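Long-range contacts in ABC-type metal ion transport system, periplasmic component (Vibrio vulnificus, PDB 3K2D), which binds methionine in the cleft between two alpha/beta lobes, probably as the substrate-binding lipoprotein of an ABC transporter, and activates Toll-like receptor 2: residues 55-60 and 205-210; 8-13 and 34-39; 30-35 and 216-221. The protein carries 4 engineered substitutions. All coordinates share one frame; numbering follows the deposited sequence.

Contact 1 (55-60 and 205-210). Engineered in segment 55-60: Met58 (natural residue Ile).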
# COMPACT_ATOMS: atom_id res chain seq x y z
N SER A 55 -1.20 -21.04 -0.72
CA SER A 55 -2.64 -20.83 -0.79
C SER A 55 -3.01 -20.00 -2.01
O SER A 55 -4.15 -20.06 -2.48
CB SER A 55 -3.14 -20.15 0.49
OG SER A 55 -2.80 -20.91 1.63
N ILE A 56 -2.06 -19.21 -2.50
CA ILE A 56 -2.27 -18.40 -3.69
C ILE A 56 -0.99 -18.46 -4.52
O ILE A 56 0.09 -18.74 -3.99
CB ILE A 56 -2.61 -16.92 -3.37
CG1 ILE A 56 -1.55 -16.31 -2.45
CG2 ILE A 56 -4.00 -16.82 -2.77
CD1 ILE A 56 -1.79 -14.83 -2.13
N ASP A 57 -1.10 -18.18 -5.82
CA ASP A 57 0.04 -18.25 -6.71
C ASP A 57 0.81 -16.94 -6.81
O ASP A 57 1.95 -16.93 -7.27
CB ASP A 57 -0.43 -18.70 -8.10
CG ASP A 57 -1.07 -20.09 -8.08
OD1 ASP A 57 -0.34 -21.10 -8.13
OD2 ASP A 57 -2.32 -20.17 -8.01
N MET A 58 0.19 -15.85 -6.39
CA MET A 58 0.83 -14.53 -6.41
C MET A 58 -0.04 -13.48 -5.72
O MET A 58 -1.21 -13.74 -5.42
CB MET A 58 1.15 -14.09 -7.87
CG MET A 58 -0.06 -13.84 -8.81
SD MET A 58 0.33 -13.50 -10.56
CE MET A 58 0.18 -14.96 -11.12
N ASN A 59 0.54 -12.32 -5.42
CA ASN A 59 -0.23 -11.23 -4.80
C ASN A 59 0.21 -9.89 -5.35
O ASN A 59 1.30 -9.75 -5.92
CB ASN A 59 -0.12 -11.23 -3.27
CG ASN A 59 1.31 -11.03 -2.76
OD1 ASN A 59 2.03 -10.14 -3.21
ND2 ASN A 59 1.70 -11.85 -1.80
N ALA A 60 -0.65 -8.90 -5.19
CA ALA A 60 -0.37 -7.55 -5.67
C ALA A 60 -0.89 -6.57 -4.64
O ALA A 60 -2.07 -6.22 -4.67
CB ALA A 60 -1.05 -7.32 -7.02
N VAL A 205 4.08 -9.87 -6.66
CA VAL A 205 5.07 -10.77 -6.14
C VAL A 205 4.59 -12.21 -6.22
O VAL A 205 3.40 -12.50 -6.03
CB VAL A 205 5.40 -10.44 -4.66
CG1 VAL A 205 6.48 -11.38 -4.15
CG2 VAL A 205 5.85 -8.98 -4.55
N ALA A 206 5.54 -13.09 -6.52
CA ALA A 206 5.24 -14.51 -6.63
C ALA A 206 6.28 -15.25 -5.80
O ALA A 206 7.18 -14.64 -5.22
CB ALA A 206 5.32 -14.94 -8.09
N ARG A 207 6.15 -16.57 -5.72
CA ARG A 207 7.14 -17.35 -4.99
C ARG A 207 8.42 -17.35 -5.80
O ARG A 207 8.43 -17.05 -6.99
CB ARG A 207 6.68 -18.78 -4.76
CG ARG A 207 5.68 -18.92 -3.63
CD ARG A 207 5.47 -20.37 -3.28
NE ARG A 207 4.82 -21.09 -4.37
CZ ARG A 207 3.54 -20.93 -4.70
NH1 ARG A 207 2.79 -20.08 -4.02
NH2 ARG A 207 3.02 -21.63 -5.69
N GLN A 208 9.51 -17.69 -5.13
CA GLN A 208 10.83 -17.76 -5.72
C GLN A 208 10.88 -18.90 -6.75
O GLN A 208 11.57 -18.79 -7.77
CB GLN A 208 11.81 -18.02 -4.58
CG GLN A 208 13.26 -17.82 -4.85
CD GLN A 208 14.03 -17.72 -3.54
OE1 GLN A 208 13.97 -16.70 -2.84
NE2 GLN A 208 14.72 -18.80 -3.17
N ASP A 209 10.12 -19.96 -6.50
CA ASP A 209 10.10 -21.11 -7.40
C ASP A 209 9.01 -21.12 -8.46
O ASP A 209 8.85 -22.10 -9.17
CB ASP A 209 10.00 -22.42 -6.60
CG ASP A 209 8.73 -22.50 -5.76
OD1 ASP A 209 7.78 -21.72 -5.98
OD2 ASP A 209 8.68 -23.37 -4.86
N ASN A 210 8.24 -20.04 -8.59
CA ASN A 210 7.21 -20.04 -9.62
C ASN A 210 7.20 -18.76 -10.43
O ASN A 210 6.43 -18.63 -11.38
CB ASN A 210 5.82 -20.27 -9.01
CG ASN A 210 5.34 -19.08 -8.19
OD1 ASN A 210 4.16 -18.99 -7.85
ND2 ASN A 210 6.24 -18.17 -7.86
O HOH W 1 -0.11 -21.83 -5.74

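Contact 2 (8-13 and 34-39)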
# COMPACT_ATOMS: atom_id res chain seq x y z
N VAL A 8 -5.74 -19.62 -11.55
CA VAL A 8 -4.59 -19.20 -10.76
C VAL A 8 -5.10 -18.19 -9.73
O VAL A 8 -5.85 -17.27 -10.08
CB VAL A 8 -3.49 -18.57 -11.66
CG1 VAL A 8 -4.01 -17.35 -12.36
CG2 VAL A 8 -2.29 -18.22 -10.84
N LYS A 9 -4.72 -18.38 -8.47
CA LYS A 9 -5.16 -17.51 -7.40
C LYS A 9 -4.24 -16.32 -7.16
O LYS A 9 -3.07 -16.50 -6.82
CB LYS A 9 -5.31 -18.30 -6.10
CG LYS A 9 -6.49 -19.22 -6.09
CD LYS A 9 -6.54 -20.08 -4.84
CE LYS A 9 -7.71 -21.05 -4.93
NZ LYS A 9 -7.59 -22.19 -3.98
N VAL A 10 -4.79 -15.12 -7.34
CA VAL A 10 -4.04 -13.89 -7.12
C VAL A 10 -4.59 -13.21 -5.87
O VAL A 10 -5.80 -13.02 -5.74
CB VAL A 10 -4.18 -12.91 -8.32
CG1 VAL A 10 -3.42 -11.63 -8.04
CG2 VAL A 10 -3.66 -13.56 -9.60
N GLY A 11 -3.69 -12.85 -4.96
CA GLY A 11 -4.10 -12.18 -3.74
C GLY A 11 -4.03 -10.67 -3.88
O GLY A 11 -3.03 -10.13 -4.34
N VAL A 12 -5.11 -9.99 -3.48
CA VAL A 12 -5.16 -8.55 -3.58
C VAL A 12 -5.88 -7.96 -2.36
O VAL A 12 -6.42 -8.69 -1.53
CB VAL A 12 -5.89 -8.11 -4.87
CG1 VAL A 12 -5.22 -8.74 -6.09
CG2 VAL A 12 -7.36 -8.50 -4.80
N MET A 13 -5.89 -6.65 -2.25
CA MET A 13 -6.57 -6.03 -1.12
C MET A 13 -8.00 -5.68 -1.50
O MET A 13 -8.27 -5.22 -2.62
CB MET A 13 -5.81 -4.78 -0.65
CG MET A 13 -4.34 -5.04 -0.20
SD MET A 13 -4.10 -6.35 0.96
CE MET A 13 -4.71 -5.72 2.19
N LEU A 34 -5.87 -16.52 -19.84
CA LEU A 34 -5.46 -16.87 -18.49
C LEU A 34 -6.64 -16.66 -17.55
O LEU A 34 -7.09 -15.54 -17.36
CB LEU A 34 -4.31 -15.96 -18.05
CG LEU A 34 -3.25 -16.44 -17.04
CD1 LEU A 34 -2.72 -15.22 -16.31
CD2 LEU A 34 -3.82 -17.44 -16.05
N ASP A 35 -7.15 -17.74 -16.97
CA ASP A 35 -8.28 -17.61 -16.06
C ASP A 35 -7.78 -17.26 -14.67
O ASP A 35 -7.03 -18.02 -14.06
CB ASP A 35 -9.10 -18.89 -16.03
CG ASP A 35 -9.91 -19.09 -17.29
OD1 ASP A 35 -10.51 -18.09 -17.76
OD2 ASP A 35 -9.95 -20.22 -17.82
N VAL A 36 -8.18 -16.10 -14.17
CA VAL A 36 -7.75 -15.65 -12.86
C VAL A 36 -8.86 -15.58 -11.84
O VAL A 36 -10.00 -15.24 -12.15
CB VAL A 36 -7.07 -14.26 -12.95
CG1 VAL A 36 -6.76 -13.73 -11.55
CG2 VAL A 36 -5.79 -14.37 -13.76
N GLU A 37 -8.52 -15.93 -10.61
CA GLU A 37 -9.46 -15.87 -9.50
C GLU A 37 -8.87 -14.94 -8.46
O GLU A 37 -7.84 -15.22 -7.87
CB GLU A 37 -9.69 -17.25 -8.89
CG GLU A 37 -10.21 -17.18 -7.48
CD GLU A 37 -10.81 -18.48 -7.01
OE1 GLU A 37 -11.92 -18.82 -7.48
OE2 GLU A 37 -10.17 -19.17 -6.19
N LEU A 38 -9.54 -13.82 -8.24
CA LEU A 38 -9.09 -12.85 -7.26
C LEU A 38 -9.42 -13.33 -5.86
O LEU A 38 -10.50 -13.86 -5.63
CB LEU A 38 -9.74 -11.50 -7.50
CG LEU A 38 -9.07 -10.52 -8.48
CD1 LEU A 38 -7.89 -11.16 -9.18
CD2 LEU A 38 -10.11 -10.05 -9.48
N VAL A 39 -8.47 -13.15 -4.95
CA VAL A 39 -8.65 -13.51 -3.55
C VAL A 39 -8.34 -12.23 -2.77
O VAL A 39 -7.18 -11.81 -2.67
CB VAL A 39 -7.70 -14.65 -3.12
CG1 VAL A 39 -7.91 -14.98 -1.65
CG2 VAL A 39 -7.96 -15.89 -3.97

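Contact 3 (30-35 and 216-221)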
# COMPACT_ATOMS: atom_id res chain seq x y z
N GLU A 30 -8.70 -12.14 -22.11
CA GLU A 30 -8.86 -11.79 -23.51
C GLU A 30 -7.54 -11.90 -24.26
O GLU A 30 -7.51 -12.39 -25.38
CB GLU A 30 -9.40 -10.36 -23.63
CG GLU A 30 -10.48 -10.05 -22.61
CD GLU A 30 -11.11 -8.69 -22.81
OE1 GLU A 30 -10.36 -7.70 -23.03
OE2 GLU A 30 -12.36 -8.61 -22.72
N LYS A 31 -6.46 -11.45 -23.63
CA LYS A 31 -5.14 -11.49 -24.25
C LYS A 31 -4.37 -12.80 -24.13
O LYS A 31 -3.74 -13.24 -25.09
CB LYS A 31 -4.27 -10.37 -23.68
CG LYS A 31 -4.60 -8.97 -24.15
CD LYS A 31 -3.67 -7.96 -23.48
CE LYS A 31 -3.79 -6.57 -24.10
NZ LYS A 31 -3.09 -6.45 -25.41
N TYR A 32 -4.41 -13.43 -22.96
CA TYR A 32 -3.64 -14.66 -22.77
C TYR A 32 -4.47 -15.90 -22.47
O TYR A 32 -3.92 -17.00 -22.31
CB TYR A 32 -2.61 -14.43 -21.66
CG TYR A 32 -1.91 -13.10 -21.79
CD1 TYR A 32 -1.10 -12.83 -22.90
CD2 TYR A 32 -2.10 -12.08 -20.85
CE1 TYR A 32 -0.51 -11.58 -23.08
CE2 TYR A 32 -1.52 -10.83 -21.02
CZ TYR A 32 -0.73 -10.58 -22.14
OH TYR A 32 -0.16 -9.34 -22.33
N GLY A 33 -5.79 -15.74 -22.39
CA GLY A 33 -6.64 -16.88 -22.09
C GLY A 33 -6.26 -17.43 -20.73
O GLY A 33 -6.33 -18.63 -20.49
N LEU A 34 -5.87 -16.52 -19.84
CA LEU A 34 -5.46 -16.87 -18.49
C LEU A 34 -6.64 -16.66 -17.55
O LEU A 34 -7.09 -15.54 -17.36
CB LEU A 34 -4.31 -15.96 -18.05
CG LEU A 34 -3.25 -16.44 -17.04
CD1 LEU A 34 -2.72 -15.22 -16.31
CD2 LEU A 34 -3.82 -17.44 -16.05
N ASP A 35 -7.15 -17.74 -16.97
CA ASP A 35 -8.28 -17.61 -16.06
C ASP A 35 -7.78 -17.26 -14.67
O ASP A 35 -7.03 -18.02 -14.06
CB ASP A 35 -9.10 -18.89 -16.03
CG ASP A 35 -9.91 -19.09 -17.29
OD1 ASP A 35 -10.51 -18.09 -17.76
OD2 ASP A 35 -9.95 -20.22 -17.82
N VAL A 216 2.37 -16.24 -14.02
CA VAL A 216 2.76 -15.06 -13.27
C VAL A 216 3.12 -13.94 -14.24
O VAL A 216 2.54 -12.86 -14.18
CB VAL A 216 3.96 -15.36 -12.36
CG1 VAL A 216 4.38 -14.09 -11.62
CG2 VAL A 216 3.59 -16.46 -11.38
N GLN A 217 4.06 -14.21 -15.14
CA GLN A 217 4.47 -13.21 -16.11
C GLN A 217 3.29 -12.61 -16.89
O GLN A 217 3.23 -11.39 -17.07
CB GLN A 217 5.47 -13.79 -17.11
CG GLN A 217 6.80 -14.27 -16.56
CD GLN A 217 7.56 -13.18 -15.82
OE1 GLN A 217 7.75 -12.07 -16.33
NE2 GLN A 217 8.03 -13.51 -14.61
N ASN A 218 2.36 -13.43 -17.35
CA ASN A 218 1.24 -12.90 -18.13
C ASN A 218 0.33 -11.99 -17.33
O ASN A 218 -0.14 -10.98 -17.85
CB ASN A 218 0.40 -14.02 -18.77
CG ASN A 218 1.11 -14.67 -19.94
OD1 ASN A 218 1.96 -14.05 -20.58
ND2 ASN A 218 0.77 -15.92 -20.23
N PHE A 219 0.06 -12.33 -16.08
CA PHE A 219 -0.79 -11.49 -15.26
C PHE A 219 -0.12 -10.12 -15.09
O PHE A 219 -0.80 -9.09 -15.12
CB PHE A 219 -1.04 -12.12 -13.89
CG PHE A 219 -1.94 -11.30 -13.03
CD1 PHE A 219 -3.30 -11.24 -13.28
CD2 PHE A 219 -1.41 -10.51 -12.01
CE1 PHE A 219 -4.12 -10.41 -12.53
CE2 PHE A 219 -2.23 -9.68 -11.26
CZ PHE A 219 -3.58 -9.63 -11.52
N VAL A 220 1.20 -10.12 -14.90
CA VAL A 220 1.98 -8.89 -14.74
C VAL A 220 1.79 -8.00 -15.96
O VAL A 220 1.61 -6.79 -15.84
CB VAL A 220 3.50 -9.18 -14.60
CG1 VAL A 220 4.30 -7.89 -14.68
CG2 VAL A 220 3.79 -9.87 -13.30
N LYS A 221 1.84 -8.60 -17.14
CA LYS A 221 1.69 -7.85 -18.38
C LYS A 221 0.28 -7.27 -18.50
O LYS A 221 0.10 -6.10 -18.84
CB LYS A 221 2.01 -8.75 -19.59
CG LYS A 221 2.74 -8.03 -20.72
CD LYS A 221 3.06 -8.94 -21.91
CE LYS A 221 4.13 -9.99 -21.60
NZ LYS A 221 3.66 -11.06 -20.66

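Contact 1 (55-60 and 205-210)
This contact belongs to the mixed five-stranded sheet of one lobe of a periplasmic-binding-protein fold, where Asn59 of strand 58-63 pairs with Val205 of strand 202-207. Strand 202-207 runs antiparallel to its neighbours, and the strand order matches that of type II binding proteins, in which the late strand returns from the other lobe. Asn59 and Val205 form an antiparallel hydrogen-bonded pair. Asn59 N donates to Val205 O at 2.9 Å, and Val205 N returns a similar bond to Asn59 O, both close to straight. Their side chains lie alongside each other on the same face of the sheet. Asn59 CG sits between the backbone N and the carbonyl carbon (chi1 61°), which brings OD1 to 3.7 Å from Val205 CB, while ND2 is bound by Asn48 OD1. On the other face, CB of Met58, an engineered residue, meets Ala206 CB at 4.3 Å, and the rest of its chain leads away to Val216 and Phe219 of helix 214-223. Beyond the paired residues, Arg207 reaches back across the strand ends with its chain bent at chi3 (-66°). NH1 gives a bond of 3.0 Å to Ile56 O, which lies in the guanidinium plane, and it also donates to Leu51 O at helix 47-53. NH2 stands 4.2 Å from Asp57 OD1, too far for a salt bridge, and a water links the two groups, its bond to the carboxylate being weak. Asp57 OD2 is committed instead to Lys9 N of strand 8-13. At another edge of the guanidinium, Arg207 NE makes a weak salt-bridge hydrogen bond of 3.4 Å to Asp209 OD1.

Contact 2 (8-13 and 34-39)
Val8 to Gly11 pair in parallel with Val36 to Val39, on the two parallel strands of a beta-alpha-beta unit whose connecting helix is 16-32. Strand 36-41 is the border strand of the sheet in this chain, and strand 8-13 lies between it and strand 58-63. Backbone hydrogen bonds form the ladder. Val8 N donates to Asp35 O, Glu37 N to Val8 O (3.0 Å), Val10 N to Glu37 O, Val39 N to Val10 O (2.8 Å) and Val12 N to Val39 O. Bonds thus zigzag between Val8, Val10 and Val12 on one strand and Asp35, Glu37 and Val39 on the other, as parallel pairing requires. A CA-H...O contact from Gly11 CA to Val39 O (3.3 Å) supplements them. Apolar packing fills the face bearing Val8, Val10, Val36 and Leu38. Val8 CG1 sits between its backbone N and carbonyl carbon (chi1 61°), where it meets both Val36 CG2 and, at 3.7 Å, Leu34 CD2, the leucine crossing it nearly at a right angle. Val10 CG2 touches Val36 CG1 obliquely, and Leu38 CD1 approaches Val10 CB more loosely. Helix 16-32 lies over this face through Ala25 and Glu22, while Phe219 of helix 214-223 packs on Val10 and Val36. The other face bears Lys9 and Glu37 together with Val39. Lys9 and Glu37 lie alongside each other, extended in the same direction, with the lysine methylenes running past the carboxylate. Opposite charges should attract here, but Lys9 NZ stays 4.5 Å from Glu37 OE2, beyond a salt bridge. The same carboxylate oxygen, Glu37 OE2, instead lies nearest to Lys9 CE, at 3.3 Å.

Contact 3 (30-35 and 216-221)
Tyr32 OH rests against the aliphatic part of Lys221, with CB at 3.5 Å and CD at 3.3 Å from the oxygen. The lysine chain crosses the tyrosine at about a right angle. Nearer the backbone, the Tyr32 ring stacks on the Asn218 side chain. Ring and amide planes are only 9° apart, and Asn218 CG lies over one face, 3.9 Å from Tyr32 CG. Asn218 CB adds an off-centre CH-pi contact, 4.2 Å from the ring centroid. Lys31 CB of the tyrosine's own helix covers the opposite face, holding the ring between two layers. Gly33, with positive phi, turns the chain out of helix 16-32, and Leu34 then points toward helix 214-223. Its CD1 lies against Asn218 CB and Phe219 CB, the latter at 4.3 Å. The contact thus joins the C-terminal end of helix 16-32 to helix 214-223 near the protein surface. No hydrogen bond crosses it, which implies that stacking, CH-pi and apolar contacts from the end of helix 16-32 and the turn after it carry it.

How the contacts relate
From the N terminus, contact 2 closes first, a short loop in which strand 8-13 meets 34-39 after helix 16-32. Contact 3 starts on the stretch where contact 2 ends, sharing Leu34 and Asp35, and reaches across 180 residues to helix 214-223. Contact 1 opens and closes within that long span, so it nests in contact 3 but follows contact 2 in series. Contacts 1 and 2 lie in one sheet, joined because strands 8-13 and 58-63 are neighbours. Helix 214-223, which follows strand 202-207 in the chain, ties all three together by packing against the strands of contacts 1 and 2, with Val216 set on Ala206.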